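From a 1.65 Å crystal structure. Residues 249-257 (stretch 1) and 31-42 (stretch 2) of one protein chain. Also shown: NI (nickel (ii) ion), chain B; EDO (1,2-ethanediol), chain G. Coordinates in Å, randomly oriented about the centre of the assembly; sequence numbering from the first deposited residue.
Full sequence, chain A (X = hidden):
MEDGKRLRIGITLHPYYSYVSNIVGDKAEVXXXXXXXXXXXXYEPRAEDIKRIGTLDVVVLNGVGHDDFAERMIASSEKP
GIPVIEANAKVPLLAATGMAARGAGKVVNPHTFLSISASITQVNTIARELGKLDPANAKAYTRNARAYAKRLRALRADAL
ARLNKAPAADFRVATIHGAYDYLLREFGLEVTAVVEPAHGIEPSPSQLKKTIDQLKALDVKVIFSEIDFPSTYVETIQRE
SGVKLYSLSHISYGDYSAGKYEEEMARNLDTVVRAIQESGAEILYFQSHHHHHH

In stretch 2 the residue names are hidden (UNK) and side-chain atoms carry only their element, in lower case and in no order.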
ATOM      1  N   SER A 249       8.745  -2.671   1.458  1.00 20.24           N
ATOM      2  CA  SER A 249       8.133  -1.532   2.099  1.00 21.08           C
ATOM      3  C   SER A 249       6.615  -1.532   1.907  1.00 23.25           C
ATOM      4  O   SER A 249       6.126  -1.617   0.781  1.00 22.60           O
ATOM      5  CB  SER A 249       8.722  -0.228   1.566  1.00 24.58           C
ATOM      6  OG  SER A 249       8.075   0.879   2.171  1.00 24.05           O
ATOM      7  N   HIS A 250       5.884  -1.337   3.011  1.00 20.23           N
ATOM      8  CA  HIS A 250       4.421  -1.179   3.014  1.00 18.76           C
ATOM      9  C   HIS A 250       4.125   0.327   2.658  1.00 22.52           C
ATOM     10  O   HIS A 250       2.957   0.722   2.579  1.00 21.65           O
ATOM     11  CB  HIS A 250       3.928  -1.465   4.449  1.00 19.33           C
ATOM     12  CG  HIS A 250       2.449  -1.681   4.629  1.00 21.71           C
ATOM     13  ND1 HIS A 250       1.525  -0.648   4.455  1.00 22.12           N
ATOM     14  CD2 HIS A 250       1.797  -2.757   5.149  1.00 22.78           C
ATOM     15  CE1 HIS A 250       0.350  -1.153   4.823  1.00 22.06           C
ATOM     16  NE2 HIS A 250       0.463  -2.417   5.227  1.00 22.11           N
ATOM     17  N   ILE A 251       5.189   1.164   2.503  1.00 18.58           N
ATOM     18  CA  ILE A 251       5.100   2.622   2.207  1.00 19.01           C
ATOM     19  C   ILE A 251       4.239   3.265   3.338  1.00 23.94           C
ATOM     20  O   ILE A 251       3.169   3.846   3.106  1.00 22.34           O
ATOM     21  CB  ILE A 251       4.606   2.907   0.757  1.00 23.18           C
ATOM     22  CG1 ILE A 251       5.330   1.941  -0.265  1.00 24.21           C
ATOM     23  CG2 ILE A 251       4.813   4.419   0.413  1.00 22.49           C
ATOM     24  CD1 ILE A 251       4.910   2.040  -1.753  1.00 27.51           C
ATOM     25  N   SER A 252       4.676   3.044   4.599  1.00 21.43           N
ATOM     26  CA  SER A 252       3.914   3.485   5.765  1.00 21.19           C
ATOM     27  C   SER A 252       4.780   4.131   6.838  1.00 24.68           C
ATOM     28  O   SER A 252       4.246   4.475   7.890  1.00 23.22           O
ATOM     29  CB  SER A 252       3.208   2.276   6.374  1.00 24.58           C
ATOM     30  OG  SER A 252       4.164   1.420   6.988  1.00 22.63           O
ATOM     31  N   TYR A 253       6.093   4.290   6.595  1.00 22.14           N
ATOM     32  CA  TYR A 253       7.019   4.832   7.603  1.00 24.11           C
ATOM     33  C   TYR A 253       7.555   6.222   7.269  1.00 29.04           C
ATOM     34  O   TYR A 253       7.993   6.437   6.155  1.00 27.90           O
ATOM     35  CB  TYR A 253       8.209   3.858   7.747  1.00 26.05           C
ATOM     36  CG  TYR A 253       9.111   4.171   8.917  1.00 29.98           C
ATOM     37  CD1 TYR A 253       8.813   3.706  10.194  1.00 33.24           C
ATOM     38  CD2 TYR A 253      10.258   4.946   8.754  1.00 31.16           C
ATOM     39  CE1 TYR A 253       9.628   4.010  11.285  1.00 37.42           C
ATOM     40  CE2 TYR A 253      11.078   5.262   9.838  1.00 32.98           C
ATOM     41  CZ  TYR A 253      10.757   4.793  11.103  1.00 41.66           C
ATOM     42  OH  TYR A 253      11.568   5.064  12.181  1.00 43.45           O
ATOM     43  N   GLY A 254       7.623   7.111   8.260  1.00 27.14           N
ATOM     44  CA  GLY A 254       8.265   8.408   8.063  1.00 27.67           C
ATOM     45  C   GLY A 254       7.399   9.505   7.496  1.00 29.64           C
ATOM     46  O   GLY A 254       6.179   9.410   7.567  1.00 29.23           O
ATOM     47  N   ASP A 255       8.027  10.585   6.999  1.00 26.84           N
ATOM     48  CA  ASP A 255       7.343  11.765   6.454  1.00 26.64           C
ATOM     49  C   ASP A 255       6.470  11.482   5.230  1.00 29.47           C
ATOM     50  O   ASP A 255       6.775  10.595   4.425  1.00 29.07           O
ATOM     51  CB  ASP A 255       8.341  12.877   6.076  1.00 28.38           C
ATOM     52  CG  ASP A 255       9.241  13.424   7.183  1.00 37.63           C
ATOM     53  OD1 ASP A 255       8.949  13.168   8.380  1.00 37.27           O
ATOM     54  OD2 ASP A 255      10.236  14.102   6.852  1.00 45.37           O
ATOM     55  N   TYR A 256       5.419  12.296   5.064  1.00 25.00           N
ATOM     56  CA  TYR A 256       4.593  12.235   3.866  1.00 24.40           C
ATOM     57  C   TYR A 256       5.319  13.068   2.808  1.00 26.34           C
ATOM     58  O   TYR A 256       5.929  14.087   3.134  1.00 25.08           O
ATOM     59  CB  TYR A 256       3.219  12.848   4.113  1.00 24.73           C
ATOM     60  CG  TYR A 256       2.412  12.085   5.134  1.00 24.47           C
ATOM     61  CD1 TYR A 256       1.744  10.913   4.788  1.00 25.48           C
ATOM     62  CD2 TYR A 256       2.317  12.531   6.449  1.00 26.57           C
ATOM     63  CE1 TYR A 256       1.001  10.200   5.727  1.00 25.96           C
ATOM     64  CE2 TYR A 256       1.579  11.827   7.399  1.00 27.40           C
ATOM     65  CZ  TYR A 256       0.903  10.673   7.024  1.00 31.62           C
ATOM     66  OH  TYR A 256       0.123   9.998   7.921  1.00 27.19           O
ATOM     67  N   SER A 257       5.291  12.617   1.551  1.00 23.56           N
ATOM     68  CA  SER A 257       5.931  13.331   0.448  1.00 24.61           C
ATOM     69  C   SER A 257       5.290  12.901  -0.844  1.00 26.22           C
ATOM     70  O   SER A 257       4.837  11.753  -0.964  1.00 24.10           O
ATOM     71  CB  SER A 257       7.442  13.084   0.409  1.00 28.04           C
ATOM     72  OG  SER A 257       7.810  11.876  -0.238  1.00 29.21           O
ATOM     73  N   UNK A  31      -3.952  17.161   3.274  1.00 23.25           N
ATOM     74  CA  UNK A  31      -3.855  17.135   4.731  1.00 23.53           C
ATOM     75  C   UNK A  31      -3.892  15.712   5.283  1.00 25.96           C
ATOM     76  O   UNK A  31      -4.956  15.101   5.265  1.00 26.05           O
ATOM     77  c   UNK A  31      -4.945  18.041   5.404  1.00 28.10           C
ATOM     78  c   UNK A  31      -5.025  19.431   4.767  1.00 28.59           C
ATOM     79  c   UNK A  31      -4.730  18.145   6.916  1.00 28.21           C
ATOM     80  N   UNK A  32      -2.784  15.181   5.853  1.00 25.20           N
ATOM     81  CA  UNK A  32      -2.843  13.837   6.455  1.00 24.42           C
ATOM     82  C   UNK A  32      -3.733  13.855   7.695  1.00 28.47           C
ATOM     83  O   UNK A  32      -3.690  14.815   8.481  1.00 27.86           O
ATOM     84  c   UNK A  32      -0.577  14.532   6.032  1.00 31.01           C
ATOM     85  c   UNK A  32      -1.435  15.752   5.984  1.00 27.13           C
ATOM     86  c   UNK A  32      -1.387  13.548   6.839  1.00 26.40           C
ATOM     87  N   UNK A  33      -4.572  12.819   7.832  1.00 24.55           N
ATOM     88  CA  UNK A  33      -5.482  12.703   8.969  1.00 25.76           C
ATOM     89  C   UNK A  33      -4.741  12.318  10.227  1.00 29.49           C
ATOM     90  O   UNK A  33      -5.195  12.638  11.335  1.00 29.31           O
ATOM     91  c   UNK A  33      -7.938  13.096   7.044  1.00 31.86           C
ATOM     92  c   UNK A  33      -6.589  11.697   8.681  1.00 26.07           C
ATOM     93  c   UNK A  33      -7.967  12.296   8.361  1.00 31.50           C
ATOM     94  c   UNK A  33      -9.016  11.188   8.242  1.00 32.21           C
ATOM     95  N   UNK A  34      -3.643  11.577  10.066  1.00 26.48           N
ATOM     96  CA  UNK A  34      -2.845  11.122  11.217  1.00 28.13           C
ATOM     97  C   UNK A  34      -1.373  11.540  11.038  1.00 32.43           C
ATOM     98  O   UNK A  34      -0.905  11.617   9.894  1.00 29.26           O
ATOM     99  c   UNK A  34      -4.541   9.252  11.617  1.00 32.77           C
ATOM    100  c   UNK A  34      -3.047   9.605  11.540  1.00 31.74           C
ATOM    101  c   UNK A  34      -2.299   8.663  10.569  1.00 32.10           C
ATOM    102  c   UNK A  34      -2.398   7.112  10.922  1.00 29.48           C
ATOM    103  N   UNK A  35      -0.631  11.825  12.130  1.00 31.72           N
ATOM    104  CA  UNK A  35       0.768  12.272  11.967  1.00 31.27           C
ATOM    105  C   UNK A  35       1.688  11.209  11.367  1.00 34.11           C
ATOM    106  O   UNK A  35       1.400  10.008  11.413  1.00 31.79           O
ATOM    107  c   UNK A  35      -1.036  11.850  13.554  1.00 34.81           C
ATOM    108  c   UNK A  35       1.207  12.621  13.398  1.00 33.95           C
ATOM    109  c   UNK A  35      -0.054  12.803  14.162  1.00 38.94           C
ATOM    110  N   UNK A  36       2.797  11.673  10.781  1.00 32.02           N
ATOM    111  CA  UNK A  36       3.831  10.815  10.228  1.00 33.29           C
ATOM    112  C   UNK A  36       4.535  10.112  11.416  1.00 38.67           C
ATOM    113  O   UNK A  36       4.591  10.660  12.521  1.00 38.78           O
ATOM    114  c   UNK A  36       4.831  11.662   9.441  1.00 34.26           C
ATOM    115  N   UNK A  37       5.030   8.909  11.183  1.00 36.29           N
ATOM    116  CA  UNK A  37       5.719   8.143  12.217  1.00 36.54           C
ATOM    117  C   UNK A  37       4.839   7.152  12.956  1.00 40.80           C
ATOM    118  O   UNK A  37       5.354   6.196  13.540  1.00 41.88           O
ATOM    119  N   UNK A  38       3.506   7.355  12.923  1.00 35.47           N
ATOM    120  CA  UNK A  38       2.563   6.436  13.559  1.00 35.31           C
ATOM    121  C   UNK A  38       2.283   5.251  12.629  1.00 35.03           C
ATOM    122  O   UNK A  38       2.088   5.451  11.426  1.00 33.62           O
ATOM    123  c   UNK A  38       2.129  10.149  16.148  1.00 48.64           C
ATOM    124  c   UNK A  38       1.383   8.072  15.132  1.00 42.11           C
ATOM    125  c   UNK A  38       1.009   8.520  17.484  1.00 49.35           C
ATOM    126  c   UNK A  38       0.890   7.681  16.369  1.00 45.61           C
ATOM    127  c   UNK A  38       1.990   9.320  15.026  1.00 46.76           C
ATOM    128  c   UNK A  38       1.257   7.162  13.925  1.00 38.21           C
ATOM    129  c   UNK A  38       1.625   9.748  17.366  1.00 47.59           C
ATOM    130  N   UNK A  39       2.269   4.026  13.188  1.00 29.60           N
ATOM    131  CA  UNK A  39       1.942   2.811  12.436  1.00 27.99           C
ATOM    132  C   UNK A  39       0.430   2.837  12.217  1.00 29.40           C
ATOM    133  O   UNK A  39      -0.336   2.849  13.191  1.00 28.22           O
ATOM    134  n   UNK A  39       2.665  -0.834  13.066  1.00 29.91           N
ATOM    135  c   UNK A  39       2.150   0.242  12.487  1.00 37.67           C
ATOM    136  c   UNK A  39       2.368   1.554  13.205  1.00 29.98           C
ATOM    137  o   UNK A  39       1.536   0.168  11.409  1.00 30.06           O
ATOM    138  N   UNK A  40      -0.029   2.918  10.952  1.00 26.08           N
ATOM    139  CA  UNK A  40      -1.486   2.964  10.710  1.00 25.16           C
ATOM    140  C   UNK A  40      -2.232   1.706  11.177  1.00 29.01           C
ATOM    141  O   UNK A  40      -3.443   1.769  11.408  1.00 28.75           O
ATOM    142  c   UNK A  40      -0.322   2.611   8.644  1.00 29.93           C
ATOM    143  c   UNK A  40      -1.589   3.202   9.206  1.00 26.30           C
ATOM    144  c   UNK A  40       0.735   2.898   9.685  1.00 26.21           C
ATOM    145  N   UNK A  41      -1.509   0.574  11.343  1.00 24.71           N
ATOM    146  CA  UNK A  41      -2.086  -0.682  11.835  1.00 24.52           C
ATOM    147  C   UNK A  41      -2.452  -0.603  13.324  1.00 29.86           C
ATOM    148  O   UNK A  41      -3.347  -1.316  13.763  1.00 29.88           O
ATOM    149  c   UNK A  41       0.306  -1.875   8.338  1.00 24.63           C
ATOM    150  c   UNK A  41      -1.126  -1.855  11.631  1.00 24.85           C
ATOM    151  c   UNK A  41      -1.471  -2.760   9.234  1.00 26.21           C
ATOM    152  n   UNK A  41       0.326  -1.510   9.615  1.00 26.40           N
ATOM    153  n   UNK A  41      -0.758  -2.633   8.071  1.00 24.94           N
ATOM    154  c   UNK A  41      -0.785  -2.087  10.189  1.00 25.59           C
ATOM    155  N   UNK A  42      -1.744   0.236  14.088  1.00 27.72           N
ATOM    156  CA  UNK A  42      -1.929   0.372  15.533  1.00 28.75           C
ATOM    157  C   UNK A  42      -2.559   1.709  15.984  1.00 32.81           C
ATOM    158  O   UNK A  42      -2.935   1.845  17.153  1.00 33.27           O
ATOM    159  c   UNK A  42      -0.597   0.148  16.237  1.00 29.93           C
TER
HETATM  160 NI    NI B 401      -1.181  -3.566   6.140  1.00 22.78          NI
HETATM  161  C1  EDO G 406      -4.198  -3.966  11.794  1.00 56.90           C
HETATM  162  O1  EDO G 406      -5.147  -3.076  11.229  1.00 55.01           O
HETATM  163  C2  EDO G 406      -4.748  -4.535  13.124  1.00 59.37           C
HETATM  164  O2  EDO G 406      -3.763  -4.414  14.139  1.00 60.74           O
HETATM  165  O   HOH W   1      -2.737  10.360   7.452  1.00 30.42           O
HETATM  166  O   HOH W   2       4.346   5.993  10.034  1.00 34.99           O

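Position 31 carries three side-chain carbons, one bearing the other two, and no atom of stretch 1 is near. The fork at CB identifies Val31, in the strand that ends at 32.

At position 32 three carbons close a ring onto the backbone N. CB lies 3.5 Å from Tyr256 CE2 and 3.8 Å from the centroid of the Tyr256 ring, 25° off the normal, a CH-pi contact over the face. This is Pro32.

Position 33 has four carbons, forked at the second, and its CA-to-CB bond points away from stretch 1: Leu33.

Position 34 also has four carbons, but the fork is at the first and one arm is two carbons long. A side-chain carbon comes within 3.8 Å of Tyr256 OH, while the carbonyl O accepts a 2.8 Å hydrogen bond from Tyr256 OH. The branching gives Ile34. Water 1 donates to Tyr256 OH (2.9 Å from the water O) and accepts from Ile34 N (3.0 Å from the same O).

At 35, three carbons again close onto N, and the CA-to-CB bond points away from stretch 1: Pro35, which opens a type II turn ending at 38.

Position 36 has a single carbon, CB, 3.2 Å from Gly254 O and 3.8 Å from Tyr256 CE2: Ala36.

Position 37 has no side-chain atom: Gly37. Its phi/psi of 95/-21° would jam a CB against the preceding carbonyl O.

Position 38 shows one carbon, then a ring of six carbons; the CA-to-CB bond points away from stretch 1. Its backbone O and Ser252 O each receive a hydrogen bond from water 2, at 2.7 and 2.6 Å from the water O respectively. This is Phe38.

At 39 there are two carbons, the second carrying one O and one N, and no contact with stretch 1 falls within 4.5 Å: Asn39.

For the third time, three side-chain carbons close a ring onto the backbone N at 40, one of them 4.2 Å from Ser252 CB: Pro40.

Position 41 has one carbon followed by a five-membered ring of three carbons and two nitrogens, and a ring nitrogen lies 3.1 Å from His250 NE2: His41. Asn39 OD1 accepts from His41 ND1 (2.7 Å) and His41 N (3.1 Å), leaving NE2 free to face the metal.

Position 42 has one carbon, out of reach: Ala42.

The contact has two anchors. Nickel is bound by His41 NE2 and His250 NE2, each 2.2 Å from NI; shared coordination accounts for the 3.1 Å between these nitrogens, which are not hydrogen-bonded. The imidazole planes meet at 89°, the edge of His41 toward the face of His250. At the other end, Tyr256 combines its hydroxyl bond with packing against Pro32 and Ala36, and water 2 links the backbones between.

Stretch 2, residues 31-42: VPLIPAGFNPHA
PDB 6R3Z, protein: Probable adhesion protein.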